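Local coordinates for putative type III secretion protein YscO (Vibrio parahaemolyticus, PDB 4MH6) that probably serves bacterial type III secretion as a long coiled-coil protein of the YscO family, although its exact function is not established, at residues A[30-33]-A[34-38]; A[127-130]-A[131-135]; A[140-143]-A[144-148]. All blocks are in the same frame, centred on the assembly; numbering follows the deposited sequence.

Interaction 1: residues A[30-33]-A[34-38]; sequences LEIK and KIRAD
Arg36 lies back along its own helix against Ile32 and Lys33, one turn and three residues earlier. Its CB sits near the carbonyl oxygens of both. CG packs on Ile32 O. This follows from chi1 of -62°, which sets CG beside the backbone N. CD then leads the extended chain away from the backbone, and NE, CZ and NH2 meet the Ile32 methyl CG2. NH1 meets this methyl and Lys33 NZ. The methyl lies over one face of the guanidinium, close to its centre, with Ile32 CG2 3.4 Å from Arg36 CZ. The side chains of Ile32 and Arg36 run side by side and point the same way. At the guanidinium edge, near its plane, Lys33 NZ comes to 3.5 Å from Arg36 NH1. On another side of the helix, Lys34 CE meets Leu30 CG at 4.0 Å. Below the side chains runs the usual alpha-helical ladder, with Arg36 N bonded to Ile32 O at 2.8 Å. Leu30 also touches Gln149 on helix 90-167, the other arm of the hairpin. The chemistry is therefore mixed: an aliphatic methyl lies over a flat cation, while the like charge of Lys33 NZ at its edge is probably unfavourable.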
ATOM      1  N   LEU A  30      16.146  13.860  15.949  1.00 25.92           N
ATOM      2  CA  LEU A  30      16.303  13.739  14.530  1.00 27.00           C
ATOM      3  C   LEU A  30      16.404  12.264  14.139  1.00 28.05           C
ATOM      4  O   LEU A  30      15.764  11.817  13.192  1.00 28.14           O
ATOM      5  CB  LEU A  30      17.542  14.507  14.100  1.00 28.57           C
ATOM      6  CG  LEU A  30      17.899  14.489  12.622  1.00 29.61           C
ATOM      7  CD1 LEU A  30      16.672  14.770  11.755  1.00 29.78           C
ATOM      8  CD2 LEU A  30      19.014  15.492  12.397  1.00 31.66           C
ATOM      9  N   GLU A  31      17.191  11.505  14.901  1.00 29.52           N
ATOM     10  CA  GLU A  31      17.370  10.086  14.645  1.00 30.00           C
ATOM     11  C   GLU A  31      16.018   9.398  14.686  1.00 27.74           C
ATOM     12  O   GLU A  31      15.725   8.557  13.849  1.00 27.32           O
ATOM     13  CB  GLU A  31      18.319   9.507  15.680  1.00 33.80           C
ATOM     14  CG  GLU A  31      18.719   8.051  15.498  1.00 38.46           C
ATOM     15  CD  GLU A  31      19.722   7.592  16.572  1.00 45.05           C
ATOM     16  OE1 GLU A  31      19.999   8.389  17.517  1.00 44.02           O
ATOM     17  OE2 GLU A  31      20.234   6.433  16.478  1.00 52.07           O
ATOM     18  N   ILE A  32      15.176   9.777  15.639  1.00 26.77           N
ATOM     19  CA  ILE A  32      13.840   9.169  15.745  1.00 26.50           C
ATOM     20  C   ILE A  32      13.016   9.498  14.517  1.00 25.82           C
ATOM     21  O   ILE A  32      12.355   8.620  13.957  1.00 26.16           O
ATOM     22  CB  ILE A  32      13.073   9.596  17.010  1.00 27.00           C
ATOM     23  CG1 ILE A  32      13.775   9.050  18.271  1.00 28.83           C
ATOM     24  CG2 ILE A  32      11.644   9.066  16.950  1.00 27.65           C
ATOM     25  CD1 ILE A  32      13.177   9.463  19.610  1.00 30.09           C
ATOM     26  N   LYS A  33      13.061  10.753  14.093  1.00 25.72           N
ATOM     27  CA  LYS A  33      12.336  11.169  12.887  1.00 26.29           C
ATOM     28  C   LYS A  33      12.916  10.473  11.610  1.00 25.99           C
ATOM     29  O   LYS A  33      12.169  10.135  10.704  1.00 25.56           O
ATOM     30  CB  LYS A  33      12.413  12.691  12.718  1.00 27.56           C
ATOM     31  CG  LYS A  33      11.974  13.512  13.917  1.00 28.09           C
ATOM     32  CD  LYS A  33      10.526  13.281  14.271  1.00 29.15           C
ATOM     33  CE  LYS A  33      10.114  14.223  15.394  1.00 31.51           C
ATOM     34  NZ  LYS A  33       8.628  14.304  15.569  1.00 34.38           N
ATOM     35  N   LYS A  34      14.234  10.270  11.536  1.00 26.64           N
ATOM     36  CA  LYS A  34      14.810   9.580  10.377  1.00 29.12           C
ATOM     37  C   LYS A  34      14.306   8.158  10.366  1.00 27.71           C
ATOM     38  O   LYS A  34      13.967   7.603   9.319  1.00 27.31           O
ATOM     39  CB  LYS A  34      16.341   9.542  10.384  1.00 33.29           C
ATOM     40  CG  LYS A  34      17.011  10.893  10.254  1.00 37.40           C
ATOM     41  CD  LYS A  34      18.472  10.711   9.873  1.00 44.66           C
ATOM     42  CE  LYS A  34      19.192  12.041   9.712  1.00 49.28           C
ATOM     43  NZ  LYS A  34      20.558  11.858   9.158  1.00 54.32           N
ATOM     44  N   ILE A  35      14.300   7.564  11.548  1.00 26.93           N
ATOM     45  CA  ILE A  35      13.800   6.214  11.717  1.00 26.90           C
ATOM     46  C   ILE A  35      12.335   6.146  11.300  1.00 25.08           C
ATOM     47  O   ILE A  35      11.939   5.198  10.637  1.00 24.35           O
ATOM     48  CB  ILE A  35      13.925   5.751  13.189  1.00 28.00           C
ATOM     49  CG1 ILE A  35      15.383   5.458  13.553  1.00 29.36           C
ATOM     50  CG2 ILE A  35      13.106   4.493  13.438  1.00 29.11           C
ATOM     51  CD1 ILE A  35      15.565   5.239  15.045  1.00 31.03           C
ATOM     52  N   ARG A  36      11.536   7.138  11.683  1.00 24.30           N
ATOM     53  CA  ARG A  36      10.112   7.110  11.324  1.00 25.52           C
ATOM     54  C   ARG A  36       9.917   7.277   9.808  1.00 26.17           C
ATOM     55  O   ARG A  36       8.980   6.725   9.210  1.00 25.61           O
ATOM     56  CB  ARG A  36       9.305   8.168  12.092  1.00 26.70           C
ATOM     57  CG  ARG A  36       9.300   7.994  13.614  1.00 28.16           C
ATOM     58  CD  ARG A  36       8.235   8.878  14.265  1.00 30.88           C
ATOM     59  NE  ARG A  36       8.131   8.677  15.722  1.00 33.77           N
ATOM     60  CZ  ARG A  36       8.331   9.598  16.664  1.00 34.88           C
ATOM     61  NH1 ARG A  36       8.572  10.866  16.359  1.00 34.93           N
ATOM     62  NH2 ARG A  36       8.212   9.255  17.937  1.00 37.44           N
ATOM     63  N   ALA A  37      10.814   8.044   9.193  1.00 27.28           N
ATOM     64  CA  ALA A  37      10.759   8.257   7.770  1.00 27.94           C
ATOM     65  C   ALA A  37      11.109   6.966   7.046  1.00 29.67           C
ATOM     66  O   ALA A  37      10.467   6.624   6.065  1.00 32.22           O
ATOM     67  CB  ALA A  37      11.702   9.369   7.372  1.00 29.16           C
ATOM     68  N   ASP A  38      12.114   6.233   7.526  1.00 32.00           N
ATOM     69  CA  ASP A  38      12.497   4.992   6.861  1.00 35.09           C
ATOM     70  C   ASP A  38      11.385   4.013   6.966  1.00 32.03           C
ATOM     71  O   ASP A  38      11.060   3.346   5.996  1.00 30.76           O
ATOM     72  CB  ASP A  38      13.773   4.397   7.433  1.00 42.76           C
ATOM     73  CG  ASP A  38      14.969   5.322   7.262  1.00 53.28           C
ATOM     74  OD1 ASP A  38      14.804   6.421   6.673  1.00 63.12           O
ATOM     75  OD2 ASP A  38      16.077   4.961   7.722  1.00 67.79           O
TER

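Interaction 2: residues A[127-130]-A[131-135]; sequences LLKQ and KQQEA. With PO4 (phosphate ion), chain C.
Leu128 and Gln132 meet one turn apart on helix 90-167, within the predicted coiled coil of this long helical hairpin. Their side chains cross at a slant. Leu128 CG is 3.7 Å from Gln132 NE2, and the methyl Leu128 CD1 also lies beside this amide. Gln132 CG lies 3.2 Å from Leu128 O. The amide oxygen points back toward the preceding turn, where Gln132 OE1 comes 3.5 Å from Lys129 CA. Two torsions bring the pair together. Leu128 has chi1 of 178°, which swings CG to the side opposite its backbone N, and Gln132 is extended beyond CG.

The backbone beneath holds both residues. Gln132 N donates to Leu128 O at 2.9 Å, and Lys131 N bonds to Leu127 O in the same manner. Lys131 bends at chi2 (47°), and its CD comes 3.4 Å from Leu127 O, beyond the oxygen end of that carbonyl. Farther out, Leu127, Leu128 and Lys131 all touch Gln47 of helix 18-84, so this side of the turn faces the partner helix. Leu128 also touches Glu48 there. The Gln132 amide ends at a phosphate ion, probably acquired from the crystallisation liquor. Gln132 NE2 donates a hydrogen bond to its O1 atom at 2.8 Å, with an N-H...O angle of 153°.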
ATOM      1  N   LEU A 127      -4.847   2.808   0.025  1.00 28.77           N
ATOM      2  CA  LEU A 127      -3.922   2.731   1.160  1.00 29.58           C
ATOM      3  C   LEU A 127      -2.525   3.153   0.738  1.00 27.30           C
ATOM      4  O   LEU A 127      -1.829   3.811   1.483  1.00 28.10           O
ATOM      5  CB  LEU A 127      -3.858   1.330   1.739  1.00 30.59           C
ATOM      6  CG  LEU A 127      -5.034   0.832   2.552  1.00 34.49           C
ATOM      7  CD1 LEU A 127      -4.830  -0.641   2.852  1.00 35.66           C
ATOM      8  CD2 LEU A 127      -5.159   1.616   3.843  1.00 39.18           C
ATOM      9  N   LEU A 128      -2.115   2.755  -0.450  1.00 25.30           N
ATOM     10  CA  LEU A 128      -0.821   3.158  -0.909  1.00 24.58           C
ATOM     11  C   LEU A 128      -0.759   4.659  -0.879  1.00 25.45           C
ATOM     12  O   LEU A 128       0.206   5.249  -0.384  1.00 25.63           O
ATOM     13  CB  LEU A 128      -0.539   2.646  -2.334  1.00 23.79           C
ATOM     14  CG  LEU A 128       0.798   3.038  -2.977  1.00 24.19           C
ATOM     15  CD1 LEU A 128       1.966   2.802  -2.041  1.00 24.85           C
ATOM     16  CD2 LEU A 128       1.024   2.270  -4.257  1.00 25.31           C
ATOM     17  N   LYS A 129      -1.811   5.281  -1.382  1.00 27.13           N
ATOM     18  CA  LYS A 129      -1.897   6.736  -1.435  1.00 29.51           C
ATOM     19  C   LYS A 129      -1.745   7.349  -0.037  1.00 31.14           C
ATOM     20  O   LYS A 129      -1.003   8.324   0.127  1.00 31.47           O
ATOM     21  CB  LYS A 129      -3.203   7.161  -2.113  1.00 32.58           C
ATOM     22  CG  LYS A 129      -3.214   8.606  -2.496  1.00 36.31           C
ATOM     23  CD  LYS A 129      -4.439   9.028  -3.292  1.00 41.17           C
ATOM     24  CE  LYS A 129      -4.426  10.579  -3.454  1.00 46.56           C
ATOM     25  NZ  LYS A 129      -5.638  11.093  -4.197  1.00 53.16           N
ATOM     26  N   GLN A 130      -2.399   6.756   0.969  1.00 33.10           N
ATOM     27  CA  GLN A 130      -2.285   7.254   2.357  1.00 36.40           C
ATOM     28  C   GLN A 130      -0.867   7.072   2.894  1.00 34.95           C
ATOM     29  O   GLN A 130      -0.346   7.941   3.585  1.00 36.12           O
ATOM     30  CB  GLN A 130      -3.250   6.549   3.293  1.00 40.28           C
ATOM     31  CG  GLN A 130      -4.659   6.454   2.733  1.00 42.88           C
ATOM     32  CD  GLN A 130      -5.694   6.057   3.771  1.00 48.81           C
ATOM     33  OE1 GLN A 130      -5.578   6.417   4.944  1.00 53.61           O
ATOM     34  NE2 GLN A 130      -6.739   5.356   3.335  1.00 49.85           N
ATOM     35  N   LYS A 131      -0.273   5.917   2.603  1.00 33.44           N
ATOM     36  CA  LYS A 131       1.105   5.611   2.990  1.00 33.41           C
ATOM     37  C   LYS A 131       2.080   6.619   2.398  1.00 31.49           C
ATOM     38  O   LYS A 131       3.039   7.031   3.053  1.00 31.75           O
ATOM     39  CB  LYS A 131       1.487   4.210   2.525  1.00 33.56           C
ATOM     40  CG  LYS A 131       1.336   3.074   3.519  1.00 37.32           C
ATOM     41  CD  LYS A 131       0.033   3.048   4.255  1.00 40.87           C
ATOM     42  CE  LYS A 131       0.041   1.902   5.290  1.00 46.82           C
ATOM     43  NZ  LYS A 131       0.065   0.530   4.639  1.00 46.80           N
ATOM     44  N   GLN A 132       1.832   7.010   1.160  1.00 30.28           N
ATOM     45  CA  GLN A 132       2.678   8.000   0.496  1.00 30.29           C
ATOM     46  C   GLN A 132       2.518   9.351   1.154  1.00 32.18           C
ATOM     47  O   GLN A 132       3.449  10.108   1.247  1.00 31.40           O
ATOM     48  CB  GLN A 132       2.300   8.103  -0.974  1.00 30.35           C
ATOM     49  CG  GLN A 132       2.638   6.845  -1.722  1.00 29.98           C
ATOM     50  CD  GLN A 132       2.052   6.814  -3.091  1.00 31.42           C
ATOM     51  OE1 GLN A 132       1.003   7.423  -3.340  1.00 33.35           O
ATOM     52  NE2 GLN A 132       2.692   6.076  -3.995  1.00 32.36           N
ATOM     53  N   GLN A 133       1.302   9.651   1.583  1.00 35.75           N
ATOM     54  CA  GLN A 133       1.054  10.898   2.251  1.00 40.00           C
ATOM     55  C   GLN A 133       1.819  10.932   3.584  1.00 39.79           C
ATOM     56  O   GLN A 133       2.411  11.949   3.933  1.00 40.04           O
ATOM     57  CB  GLN A 133      -0.454  11.126   2.418  1.00 46.04           C
ATOM     58  CG  GLN A 133      -1.138  11.511   1.115  1.00 50.52           C
ATOM     59  CD  GLN A 133      -2.676  11.602   1.197  1.00 59.63           C
ATOM     60  OE1 GLN A 133      -3.331  10.930   2.012  1.00 63.59           O
ATOM     61  NE2 GLN A 133      -3.260  12.409   0.308  1.00 65.42           N
ATOM     62  N   GLU A 134       1.818   9.815   4.302  1.00 39.93           N
ATOM     63  CA  GLU A 134       2.517   9.714   5.569  1.00 42.16           C
ATOM     64  C   GLU A 134       4.031   9.778   5.377  1.00 39.69           C
ATOM     65  O   GLU A 134       4.743  10.390   6.160  1.00 39.77           O
ATOM     66  CB  GLU A 134       2.121   8.431   6.269  1.00 45.22           C
ATOM     67  CG  GLU A 134       0.697   8.457   6.764  1.00 50.35           C
ATOM     68  CD  GLU A 134       0.228   7.116   7.292  1.00 55.27           C
ATOM     69  OE1 GLU A 134       0.982   6.117   7.171  1.00 55.50           O
ATOM     70  OE2 GLU A 134      -0.917   7.050   7.800  1.00 61.55           O
ATOM     71  N   ALA A 135       4.512   9.136   4.321  1.00 28.44           N
ATOM     72  CA  ALA A 135       5.937   9.150   4.017  1.00 28.52           C
ATOM     73  C   ALA A 135       6.371  10.562   3.707  1.00 28.48           C
ATOM     74  O   ALA A 135       7.414  10.993   4.163  1.00 29.50           O
ATOM     75  CB  ALA A 135       6.242   8.238   2.867  1.00 31.02           C
TER
HETATM   76  P   PO4 C 202       3.141   6.302  -7.617  0.70 49.15           P
HETATM   77  O1  PO4 C 202       2.375   5.323  -6.718  0.70 37.97           O
HETATM   78  O2  PO4 C 202       3.814   5.469  -8.672  0.70 45.37           O
HETATM   79  O3  PO4 C 202       2.171   7.283  -8.276  0.70 43.41           O
HETATM   80  O4  PO4 C 202       4.233   7.081  -6.878  0.70 38.94           O

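Interaction 3: residues A[140-143]-A[144-148]; sequences KTKE and KFVQL
Phe145 N donates to Thr141 O at 3.0 Å, one of four successive backbone bonds that join residues 140-143 to 144-147. Val146 N bonds to Lys142 O at 2.9 Å. Lys144 N reaches Lys140 O, and Gln147 N reaches Glu143 O. These are the i to i+4 bonds of a continuous alpha helix. The hydroxyl of Thr141 is held too: Thr141 OG1 is hydrogen-bonded to Gln137 O, one turn back. Lys142 NZ and Glu143 OE2, on adjacent residues, form a long salt bridge of 3.6 Å.

Packing builds on this frame. Thr141 O lies at the edge of the Phe145 ring, in its plane, and is 3.3 Å from Phe145 CD1. The Thr141 methyl accompanies the ring, with Thr141 CG2 4.1 Å from Phe145 CD1. The two side chains run together in one direction. The threonine chi1 of -63° puts CG2 opposite the backbone N and beside the carbonyl carbon, on the side where the ring runs. Leu148 CD1 stands over one ring face, offset toward the rim.

On another side, Val146 CG2 packs on Lys142 O at 3.3 Å. The same methyl approaches the bent Glu143 chain, with Glu143 OE1 4.0 Å from Val146 CG2.

Thr141 and Phe145 lie against helix 18-84. Thr141 touches Lys33 there, and Phe145 packs on Leu29, Leu30 and Lys33, joining the two long helices of the hairpin.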
ATOM      1  N   LYS A 140       9.010  15.573   5.517  1.00 34.54           N
ATOM      2  CA  LYS A 140       8.982  17.017   5.758  1.00 38.41           C
ATOM      3  C   LYS A 140       9.392  17.298   7.187  1.00 35.45           C
ATOM      4  O   LYS A 140      10.075  18.273   7.467  1.00 34.57           O
ATOM      5  CB  LYS A 140       7.609  17.622   5.469  1.00 45.50           C
ATOM      6  CG  LYS A 140       7.293  17.674   3.990  1.00 55.90           C
ATOM      7  CD  LYS A 140       5.944  18.305   3.688  1.00 68.85           C
ATOM      8  CE  LYS A 140       5.700  18.309   2.180  1.00 79.69           C
ATOM      9  NZ  LYS A 140       4.394  18.897   1.766  1.00 90.70           N
ATOM     10  N   THR A 141       8.988  16.408   8.083  1.00 34.00           N
ATOM     11  CA  THR A 141       9.287  16.538   9.503  1.00 33.54           C
ATOM     12  C   THR A 141      10.783  16.301   9.779  1.00 32.10           C
ATOM     13  O   THR A 141      11.392  17.014  10.556  1.00 29.88           O
ATOM     14  CB  THR A 141       8.387  15.573  10.302  1.00 34.47           C
ATOM     15  OG1 THR A 141       7.004  15.955  10.121  1.00 34.86           O
ATOM     16  CG2 THR A 141       8.759  15.585  11.780  1.00 36.18           C
ATOM     17  N   LYS A 142      11.355  15.290   9.130  1.00 33.50           N
ATOM     18  CA  LYS A 142      12.772  14.995   9.254  1.00 35.18           C
ATOM     19  C   LYS A 142      13.581  16.213   8.842  1.00 36.50           C
ATOM     20  O   LYS A 142      14.474  16.627   9.564  1.00 37.45           O
ATOM     21  CB  LYS A 142      13.170  13.828   8.340  1.00 39.55           C
ATOM     22  CG  LYS A 142      14.661  13.513   8.382  1.00 46.40           C
ATOM     23  CD  LYS A 142      15.113  12.537   7.300  1.00 56.58           C
ATOM     24  CE  LYS A 142      15.135  13.175   5.919  1.00 65.22           C
ATOM     25  NZ  LYS A 142      15.612  12.230   4.864  1.00 77.19           N
ATOM     26  N   GLU A 143      13.274  16.774   7.666  1.00 41.21           N
ATOM     27  CA  GLU A 143      14.012  17.932   7.151  1.00 46.75           C
ATOM     28  C   GLU A 143      13.897  19.108   8.105  1.00 43.05           C
ATOM     29  O   GLU A 143      14.832  19.879   8.270  1.00 41.89           O
ATOM     30  CB  GLU A 143      13.515  18.363   5.761  1.00 55.67           C
ATOM     31  CG  GLU A 143      13.496  17.277   4.693  1.00 67.85           C
ATOM     32  CD  GLU A 143      14.845  16.585   4.433  1.00 81.57           C
ATOM     33  OE1 GLU A 143      15.909  17.033   4.943  1.00 79.81           O
ATOM     34  OE2 GLU A 143      14.831  15.571   3.685  1.00 93.94           O
ATOM     35  N   LYS A 144      12.738  19.223   8.737  1.00 40.56           N
ATOM     36  CA  LYS A 144      12.482  20.283   9.662  1.00 41.81           C
ATOM     37  C   LYS A 144      13.458  20.140  10.820  1.00 38.20           C
ATOM     38  O   LYS A 144      14.041  21.127  11.285  1.00 38.89           O
ATOM     39  CB  LYS A 144      11.035  20.199  10.126  1.00 48.43           C
ATOM     40  CG  LYS A 144      10.548  21.405  10.897  1.00 62.59           C
ATOM     41  CD  LYS A 144       9.039  21.373  11.123  1.00 76.88           C
ATOM     42  CE  LYS A 144       8.568  22.678  11.769  1.00 98.73           C
ATOM     43  NZ  LYS A 144       7.087  22.770  11.958  1.00112.62           N
ATOM     44  N   PHE A 145      13.662  18.903  11.268  1.00 33.94           N
ATOM     45  CA  PHE A 145      14.583  18.644  12.367  1.00 32.36           C
ATOM     46  C   PHE A 145      16.041  18.723  11.959  1.00 31.17           C
ATOM     47  O   PHE A 145      16.910  18.960  12.806  1.00 34.03           O
ATOM     48  CB  PHE A 145      14.231  17.366  13.121  1.00 32.42           C
ATOM     49  CG  PHE A 145      13.142  17.565  14.141  1.00 35.04           C
ATOM     50  CD1 PHE A 145      11.804  17.561  13.773  1.00 36.18           C
ATOM     51  CD2 PHE A 145      13.465  17.790  15.481  1.00 38.52           C
ATOM     52  CE1 PHE A 145      10.801  17.758  14.721  1.00 40.77           C
ATOM     53  CE2 PHE A 145      12.468  17.994  16.432  1.00 43.63           C
ATOM     54  CZ  PHE A 145      11.134  17.974  16.050  1.00 44.98           C
ATOM     55  N   VAL A 146      16.304  18.537  10.675  1.00 30.31           N
ATOM     56  CA  VAL A 146      17.649  18.718  10.134  1.00 30.82           C
ATOM     57  C   VAL A 146      18.010  20.227  10.263  1.00 33.13           C
ATOM     58  O   VAL A 146      19.116  20.578  10.669  1.00 32.60           O
ATOM     59  CB  VAL A 146      17.722  18.261   8.661  1.00 31.64           C
ATOM     60  CG1 VAL A 146      19.003  18.733   8.000  1.00 35.79           C
ATOM     61  CG2 VAL A 146      17.628  16.754   8.581  1.00 31.52           C
ATOM     62  N   GLN A 147      17.055  21.099   9.926  1.00 36.26           N
ATOM     63  CA  GLN A 147      17.240  22.543  10.013  1.00 41.44           C
ATOM     64  C   GLN A 147      17.461  22.963  11.455  1.00 40.81           C
ATOM     65  O   GLN A 147      18.408  23.687  11.754  1.00 42.10           O
ATOM     66  CB  GLN A 147      16.020  23.288   9.487  1.00 48.04           C
ATOM     67  CG  GLN A 147      15.648  22.973   8.049  1.00 54.52           C
ATOM     68  CD  GLN A 147      14.511  23.844   7.542  1.00 64.31           C
ATOM     69  OE1 GLN A 147      14.450  25.041   7.844  1.00 72.16           O
ATOM     70  NE2 GLN A 147      13.612  23.256   6.746  1.00 68.60           N
ATOM     71  N   LEU A 148      16.568  22.523  12.341  1.00 40.87           N
ATOM     72  CA  LEU A 148      16.686  22.826  13.771  1.00 40.92           C
ATOM     73  C   LEU A 148      18.070  22.459  14.261  1.00 38.02           C
ATOM     74  O   LEU A 148      18.663  23.179  15.062  1.00 41.37           O
ATOM     75  CB  LEU A 148      15.640  22.077  14.606  1.00 41.64           C
ATOM     76  CG  LEU A 148      14.202  22.592  14.493  1.00 47.62           C
ATOM     77  CD1 LEU A 148      13.230  21.700  15.248  1.00 50.43           C
ATOM     78  CD2 LEU A 148      14.086  24.026  14.994  1.00 52.09           C
TER

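How the interactions relate
Interaction 1 comes first, on helix 18-84. The chain then runs through that helix, turns, and returns along helix 90-167, which carries interaction 2 and then interaction 3. Each contact joins residues about one helical turn apart and closes no long loop. The three follow in series, and none nests within or crosses another. In space, the return of the chain brings interactions 1 and 3 together, with centres about 10 Å apart. Their closest approach is Leu30 CD1 to Lys142 O, at 3.6 Å. Interaction 2 touches neither, but its turn also meets helix 18-84. Together they mark places where the two helices pair.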